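Local coordinates for protein arylalkylamine N-Acetyltransferase like 5b (Aedes aegypti, PDB 4FD4) that probably transfers acyl groups from acyl-CoA thioesters to arylalkylamines such as serotonin and dopamine, as a member of the GNAT superfamily of N-acetyltransferases, at residues Val75-Ile81 against Ala126-Leu132; Ile34-His40 against Glu198-Pro203. One frame throughout, in Å; residues are numbered along the deposited sequence.

Contact 1: residues Val75-Ile81 against Ala126-Leu132; sequences VSIAGPI and AYHVHIL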
loop_
_atom_site.group_PDB
_atom_site.type_symbol
_atom_site.label_atom_id
_atom_site.label_comp_id
_atom_site.label_asym_id
_atom_site.label_seq_id
_atom_site.Cartn_x
_atom_site.Cartn_y
_atom_site.Cartn_z
ATOM N N VAL A 75 8.346 3.395 -6.243
ATOM C CA VAL A 75 6.987 3.206 -6.775
ATOM C C VAL A 75 5.969 3.393 -5.662
ATOM O O VAL A 75 6.244 3.095 -4.497
ATOM C CB VAL A 75 6.830 1.819 -7.438
ATOM C CG1 VAL A 75 7.150 0.714 -6.419
ATOM C CG2 VAL A 75 5.381 1.611 -8.054
ATOM N N SER A 76 4.805 3.933 -6.016
ATOM C CA SER A 76 3.701 4.064 -5.078
ATOM C C SER A 76 2.415 3.710 -5.805
ATOM O O SER A 76 2.150 4.206 -6.898
ATOM C CB SER A 76 3.596 5.473 -4.507
ATOM O OG SER A 76 2.466 5.555 -3.636
ATOM N N ILE A 77 1.615 2.863 -5.186
ATOM C CA ILE A 77 0.377 2.432 -5.814
ATOM C C ILE A 77 -0.786 2.787 -4.907
ATOM O O ILE A 77 -0.782 2.487 -3.704
ATOM C CB ILE A 77 0.411 0.937 -6.148
ATOM C CG1 ILE A 77 1.599 0.665 -7.082
ATOM C CG2 ILE A 77 -0.912 0.491 -6.782
ATOM C CD1 ILE A 77 1.633 -0.712 -7.663
ATOM N N ALA A 78 -1.765 3.470 -5.489
ATOM C CA ALA A 78 -2.923 3.943 -4.731
ATOM C C ALA A 78 -4.187 3.699 -5.556
ATOM O O ALA A 78 -4.117 3.486 -6.766
ATOM C CB ALA A 78 -2.774 5.410 -4.428
ATOM N N GLY A 79 -5.341 3.755 -4.906
ATOM C CA GLY A 79 -6.611 3.581 -5.602
ATOM C C GLY A 79 -7.720 4.088 -4.702
ATOM O O GLY A 79 -7.483 4.339 -3.520
ATOM N N PRO A 80 -8.938 4.229 -5.251
ATOM C CA PRO A 80 -10.041 4.726 -4.425
ATOM C C PRO A 80 -10.488 3.651 -3.447
ATOM O O PRO A 80 -10.360 2.463 -3.732
ATOM C CB PRO A 80 -11.145 5.032 -5.447
ATOM C CG PRO A 80 -10.854 4.079 -6.612
ATOM C CD PRO A 80 -9.347 3.889 -6.625
ATOM N N ILE A 81 -10.977 4.066 -2.285
ATOM C CA ILE A 81 -11.704 3.146 -1.413
ATOM C C ILE A 81 -13.045 3.789 -1.100
ATOM O O ILE A 81 -13.184 5.016 -1.159
ATOM C CB ILE A 81 -10.949 2.841 -0.101
ATOM C CG1 ILE A 81 -10.616 4.143 0.624
ATOM C CG2 ILE A 81 -9.682 2.032 -0.394
ATOM C CD1 ILE A 81 -9.956 3.930 1.980
ATOM N N ALA A 126 -12.336 7.859 -0.685
ATOM C CA ALA A 126 -11.053 8.393 -0.247
ATOM C C ALA A 126 -9.984 7.803 -1.150
ATOM O O ALA A 126 -10.243 6.824 -1.846
ATOM C CB ALA A 126 -10.799 8.015 1.201
ATOM N N TYR A 127 -8.791 8.386 -1.136
ATOM C CA TYR A 127 -7.683 7.877 -1.944
ATOM C C TYR A 127 -6.725 7.138 -1.027
ATOM O O TYR A 127 -6.173 7.723 -0.091
ATOM C CB TYR A 127 -6.969 9.047 -2.614
ATOM C CG TYR A 127 -5.978 8.730 -3.724
ATOM C CD1 TYR A 127 -4.610 8.843 -3.508
ATOM C CD2 TYR A 127 -6.411 8.402 -5.000
ATOM C CE1 TYR A 127 -3.691 8.596 -4.532
ATOM C CE2 TYR A 127 -5.504 8.152 -6.035
ATOM C CZ TYR A 127 -4.152 8.248 -5.796
ATOM O OH TYR A 127 -3.263 8.004 -6.828
ATOM N N HIS A 128 -6.498 5.863 -1.313
ATOM C CA HIS A 128 -5.750 5.014 -0.398
ATOM C C HIS A 128 -4.431 4.545 -0.996
ATOM O O HIS A 128 -4.419 3.858 -2.015
ATOM C CB HIS A 128 -6.599 3.812 -0.005
ATOM C CG HIS A 128 -6.007 2.996 1.096
ATOM N ND1 HIS A 128 -5.991 3.419 2.405
ATOM C CD2 HIS A 128 -5.416 1.776 1.086
ATOM C CE1 HIS A 128 -5.414 2.502 3.156
ATOM N NE2 HIS A 128 -5.052 1.493 2.377
ATOM N N VAL A 129 -3.324 4.942 -0.377
ATOM C CA VAL A 129 -2.023 4.449 -0.781
ATOM C C VAL A 129 -1.863 3.014 -0.290
ATOM O O VAL A 129 -1.819 2.763 0.921
ATOM C CB VAL A 129 -0.861 5.322 -0.229
ATOM C CG1 VAL A 129 0.475 4.776 -0.717
ATOM C CG2 VAL A 129 -1.017 6.764 -0.674
ATOM N N HIS A 130 -1.786 2.083 -1.236
ATOM C CA HIS A 130 -1.580 0.663 -0.933
ATOM C C HIS A 130 -0.089 0.352 -0.792
ATOM O O HIS A 130 0.307 -0.452 0.054
ATOM C CB HIS A 130 -2.122 -0.226 -2.057
ATOM C CG HIS A 130 -3.610 -0.124 -2.267
ATOM N ND1 HIS A 130 -4.521 -0.598 -1.359
ATOM C CD2 HIS A 130 -4.322 0.365 -3.314
ATOM C CE1 HIS A 130 -5.751 -0.396 -1.824
ATOM N NE2 HIS A 130 -5.654 0.191 -2.999
ATOM N N ILE A 131 0.724 0.959 -1.658
ATOM C CA ILE A 131 2.165 0.669 -1.696
ATOM C C ILE A 131 2.997 1.961 -1.748
ATOM O O ILE A 131 2.668 2.893 -2.477
ATOM C CB ILE A 131 2.526 -0.199 -2.932
ATOM C CG1 ILE A 131 1.888 -1.589 -2.832
ATOM C CG2 ILE A 131 4.044 -0.314 -3.109
ATOM C CD1 ILE A 131 2.035 -2.433 -4.096
ATOM N N LEU A 132 4.068 2.020 -0.964
ATOM C CA LEU A 132 5.048 3.106 -1.067
ATOM C C LEU A 132 6.407 2.454 -0.846
ATOM O O LEU A 132 6.687 1.979 0.254
ATOM C CB LEU A 132 4.794 4.157 0.014
ATOM C CG LEU A 132 5.759 5.345 0.172
ATOM C CD1 LEU A 132 5.795 6.187 -1.082
ATOM C CD2 LEU A 132 5.370 6.206 1.369
HETATM O O HOH W 1 -8.208 0.695 -4.148
#

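Contact 2: residues Ile34-His40 against Glu198-Pro203; sequences ITISYVH and EKLFEP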
loop_
_atom_site.group_PDB
_atom_site.type_symbol
_atom_site.label_atom_id
_atom_site.label_comp_id
_atom_site.label_asym_id
_atom_site.label_seq_id
_atom_site.Cartn_x
_atom_site.Cartn_y
_atom_site.Cartn_z
ATOM N N ILE A 34 3.902 -7.284 5.816
ATOM C CA ILE A 34 2.787 -8.219 5.702
ATOM C C ILE A 34 3.174 -9.490 4.935
ATOM O O ILE A 34 3.050 -10.593 5.464
ATOM C CB ILE A 34 1.525 -7.545 5.118
ATOM C CG1 ILE A 34 1.001 -6.497 6.111
ATOM C CG2 ILE A 34 0.443 -8.578 4.823
ATOM C CD1 ILE A 34 -0.143 -5.643 5.582
ATOM N N THR A 35 3.674 -9.344 3.710
ATOM C CA THR A 35 4.002 -10.507 2.879
ATOM C C THR A 35 5.101 -11.430 3.454
ATOM O O THR A 35 4.952 -12.650 3.412
ATOM C CB THR A 35 4.242 -10.099 1.385
ATOM O OG1 THR A 35 5.133 -11.013 0.734
ATOM C CG2 THR A 35 4.802 -8.711 1.300
ATOM N N ILE A 36 6.172 -10.867 4.023
ATOM C CA ILE A 36 7.267 -11.718 4.533
ATOM C C ILE A 36 7.063 -12.261 5.954
ATOM O O ILE A 36 7.786 -13.158 6.387
ATOM C CB ILE A 36 8.667 -11.045 4.438
ATOM C CG1 ILE A 36 8.768 -9.863 5.401
ATOM C CG2 ILE A 36 8.969 -10.628 2.999
ATOM C CD1 ILE A 36 10.200 -9.421 5.665
ATOM N N SER A 37 6.090 -11.727 6.686
ATOM C CA SER A 37 5.816 -12.248 8.025
ATOM C C SER A 37 4.855 -13.439 7.986
ATOM O O SER A 37 4.599 -14.082 9.012
ATOM C CB SER A 37 5.250 -11.154 8.919
ATOM O OG SER A 37 3.879 -10.934 8.640
ATOM N N TYR A 38 4.336 -13.732 6.796
ATOM C CA TYR A 38 3.320 -14.763 6.625
ATOM C C TYR A 38 3.833 -16.132 7.050
ATOM O O TYR A 38 4.938 -16.547 6.686
ATOM C CB TYR A 38 2.843 -14.821 5.176
ATOM C CG TYR A 38 1.622 -15.700 4.940
ATOM C CD1 TYR A 38 0.412 -15.433 5.561
ATOM C CD2 TYR A 38 1.676 -16.767 4.067
ATOM C CE1 TYR A 38 -0.713 -16.225 5.326
ATOM C CE2 TYR A 38 0.567 -17.566 3.827
ATOM C CZ TYR A 38 -0.619 -17.290 4.458
ATOM O OH TYR A 38 -1.716 -18.081 4.206
ATOM N N VAL A 39 2.987 -16.818 7.812
ATOM C CA VAL A 39 3.273 -18.107 8.429
ATOM C C VAL A 39 3.643 -19.247 7.473
ATOM O O VAL A 39 4.478 -20.092 7.814
ATOM C CB VAL A 39 2.077 -18.511 9.318
ATOM C CG1 VAL A 39 1.889 -20.021 9.342
ATOM C CG2 VAL A 39 2.245 -17.932 10.715
ATOM N N HIS A 40 3.039 -19.283 6.287
ATOM C CA HIS A 40 3.262 -20.411 5.379
ATOM C C HIS A 40 4.187 -20.117 4.192
ATOM O O HIS A 40 4.168 -20.843 3.194
ATOM C CB HIS A 40 1.933 -20.985 4.876
ATOM C CG HIS A 40 0.972 -21.332 5.970
ATOM N ND1 HIS A 40 1.214 -22.335 6.886
ATOM C CD2 HIS A 40 -0.235 -20.810 6.294
ATOM C CE1 HIS A 40 0.199 -22.414 7.727
ATOM N NE2 HIS A 40 -0.694 -21.497 7.391
ATOM N N GLU A 198 -7.033 -18.261 13.818
ATOM C CA GLU A 198 -5.668 -18.617 13.434
ATOM C C GLU A 198 -4.719 -17.420 13.370
ATOM O O GLU A 198 -5.048 -16.380 12.777
ATOM C CB GLU A 198 -5.688 -19.332 12.084
ATOM C CG GLU A 198 -4.386 -20.030 11.723
ATOM C CD GLU A 198 -4.519 -20.900 10.480
ATOM O OE1 GLU A 198 -3.467 -21.300 9.929
ATOM O OE2 GLU A 198 -5.667 -21.190 10.061
ATOM N N LYS A 199 -3.551 -17.575 13.948
ATOM C CA LYS A 199 -2.466 -16.643 13.856
ATOM C C LYS A 199 -1.731 -16.823 12.553
ATOM O O LYS A 199 -1.160 -17.854 12.340
ATOM C CB LYS A 199 -1.497 -16.937 14.972
ATOM C CG LYS A 199 -0.481 -15.883 15.192
ATOM C CD LYS A 199 0.692 -16.449 15.887
ATOM C CE LYS A 199 1.826 -15.536 15.771
ATOM N NZ LYS A 199 1.583 -14.316 16.502
ATOM N N LEU A 200 -1.725 -15.816 11.686
ATOM C CA LEU A 200 -1.234 -16.021 10.325
ATOM C C LEU A 200 0.035 -15.242 10.000
ATOM O O LEU A 200 0.658 -15.466 8.968
ATOM C CB LEU A 200 -2.328 -15.675 9.318
ATOM C CG LEU A 200 -3.425 -16.720 9.162
ATOM C CD1 LEU A 200 -4.615 -16.144 8.415
ATOM C CD2 LEU A 200 -2.881 -17.957 8.464
ATOM N N PHE A 201 0.411 -14.327 10.881
ATOM C CA PHE A 201 1.573 -13.495 10.634
ATOM C C PHE A 201 2.501 -13.492 11.829
ATOM O O PHE A 201 2.064 -13.339 12.965
ATOM C CB PHE A 201 1.137 -12.075 10.274
ATOM C CG PHE A 201 0.283 -12.011 9.038
ATOM C CD1 PHE A 201 0.865 -11.942 7.781
ATOM C CD2 PHE A 201 -1.099 -12.040 9.132
ATOM C CE1 PHE A 201 0.085 -11.885 6.640
ATOM C CE2 PHE A 201 -1.891 -11.990 7.993
ATOM C CZ PHE A 201 -1.300 -11.910 6.746
ATOM N N GLU A 202 3.788 -13.658 11.551
ATOM C CA GLU A 202 4.806 -13.757 12.584
ATOM C C GLU A 202 5.992 -12.884 12.213
ATOM O O GLU A 202 7.005 -13.382 11.725
ATOM C CB GLU A 202 5.264 -15.209 12.718
ATOM C CG GLU A 202 5.486 -15.680 14.150
ATOM C CD GLU A 202 5.072 -17.130 14.350
ATOM O OE1 GLU A 202 4.261 -17.393 15.262
ATOM O OE2 GLU A 202 5.553 -18.005 13.597
ATOM N N PRO A 203 5.873 -11.568 12.439
ATOM C CA PRO A 203 6.963 -10.677 12.031
ATOM C C PRO A 203 8.230 -10.937 12.845
ATOM O O PRO A 203 8.214 -10.804 14.079
ATOM C CB PRO A 203 6.404 -9.274 12.324
ATOM C CG PRO A 203 5.351 -9.490 13.369
ATOM C CD PRO A 203 4.779 -10.849 13.119
#

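Contact 1: residues Val75-Ile81 against Ala126-Leu132
The methyl of A78 presses obliquely against the Y127 ring, its CB 3.3 Å from Y127 CE1, on the sheet face covered by helix 143-158. The two antiparallel strands are central neighbours in the mixed sheet of the GNAT fold, and 126-132 carries a classic beta bulge. Both H130 and I131 stand opposite the single residue I77, and I77 O takes both of their amides, H130 N at 2.7 Å and I131 N at 3.0 Å; the register slips by one residue there. A bulge in the fourth strand is a hallmark of GNAT enzymes, where it lies beside the acyl-CoA thioester. Here L132 N, just beyond it, bonds a glycerol, probably from the crystallisation liquor, consistent with an accessible amide.

I131 O is also gripped twice, by I77 N and by S76 OG. The S76 hydroxyl, swung trans to its own amide nitrogen (chi1 178°), meets that oxygen at 2.9 Å and nearly end-on (C=O...OG 162°). Q151 of helix 143-158 bonds both S76 OG and Y127 OH, tying the two strands to the helix. On the other face I77 and I131 run side by side, their CD1 atoms 4.0 Å apart.

Further along, I81 CG2 sits 3.6 Å from H128 CB while I81 CD1 reaches toward the imidazole. I81 CG1, set between its own backbone N and carbonyl carbon (chi1 55°), lies against A126 CB. The H128 ring is pinned by S164 through ND1. H130 has H128 O above one face of its ring, offset toward the rim, and a water in the ring plane at its edge. That water lies 2.8 Å from H130 NE2 and donates to P80 O, also at 2.8 Å, bridging the strands beside G79.

Contact 2: residues Ile34-His40 against Glu198-Pro203
S37 O accepts E202 N at 2.7 Å in an almost straight backbone hydrogen bond, and V39 N donates to L200 O at 2.9 Å. These two bonds join segment 34-40 to segment 198-203, which lies in the loop between strands 182-188 and 209-216. They flank Y38 and F201, whose backbones form a single bridge, not a ladder.

Apolar and aromatic contacts centre on F201. Its ring crosses that of Y38 at 56°, neither stacked nor edge-to-face, with F201 CE1 3.7 Å from Y38 CD1 and near the Y38 ring plane. From the helix, I34 CG2 approaches the same CE1 atom at 3.8 Å. L200 CD2 lies alongside the Y38 ring, and L107 of helix 99-115 touches both I34 and F201. S37 CB meets P203 CA at 3.6 Å.

Polar atoms also meet carbon here. I34 O lies at the rim of the F201 ring, 3.4 Å from CE1, and S37 OG is 3.3 Å from CD1, also near the ring plane, where aromatic C-H groups are slightly positive. A chi1 of -60° sets F201 CG beside its own amide nitrogen and brings the ring to S37 and I34. Y38 OH is claimed by D103.

At the outer end, E198 OE1 faces the edge of the H40 ring, near its plane, but stands 3.8 Å from NE2, too far for a hydrogen bond; carboxylate and imidazole planes are 79° apart. V39 CG1 covers one face of that imidazole. Backbone bonds and buried hydrocarbon thus hold the loop to the 34-40 segment, while the H40-E198 pair can add at most a weak electrostatic attraction, depending on the protonation of H40.

Overall arrangement
The two contacts share no helix or strand. Contact 1 is core: its centre lies about 6 Å from that of the chain, between neighbouring strands in the middle of the sheet. Contact 2 is more peripheral, about 17 Å from the chain centre, and pins a loop to the 34-40 segment, with a buried aromatic side and a more exposed side bearing E198, K199 and E202. A ladder of backbone bonds, interrupted by a bulge, carries the first; two bonds and an aromatic cluster carry the second. Their centres are about 22 Å apart and their nearest atoms about 8 Å. In sequence, 75-132 is nested within the long span closed by 34-40 and 198-203.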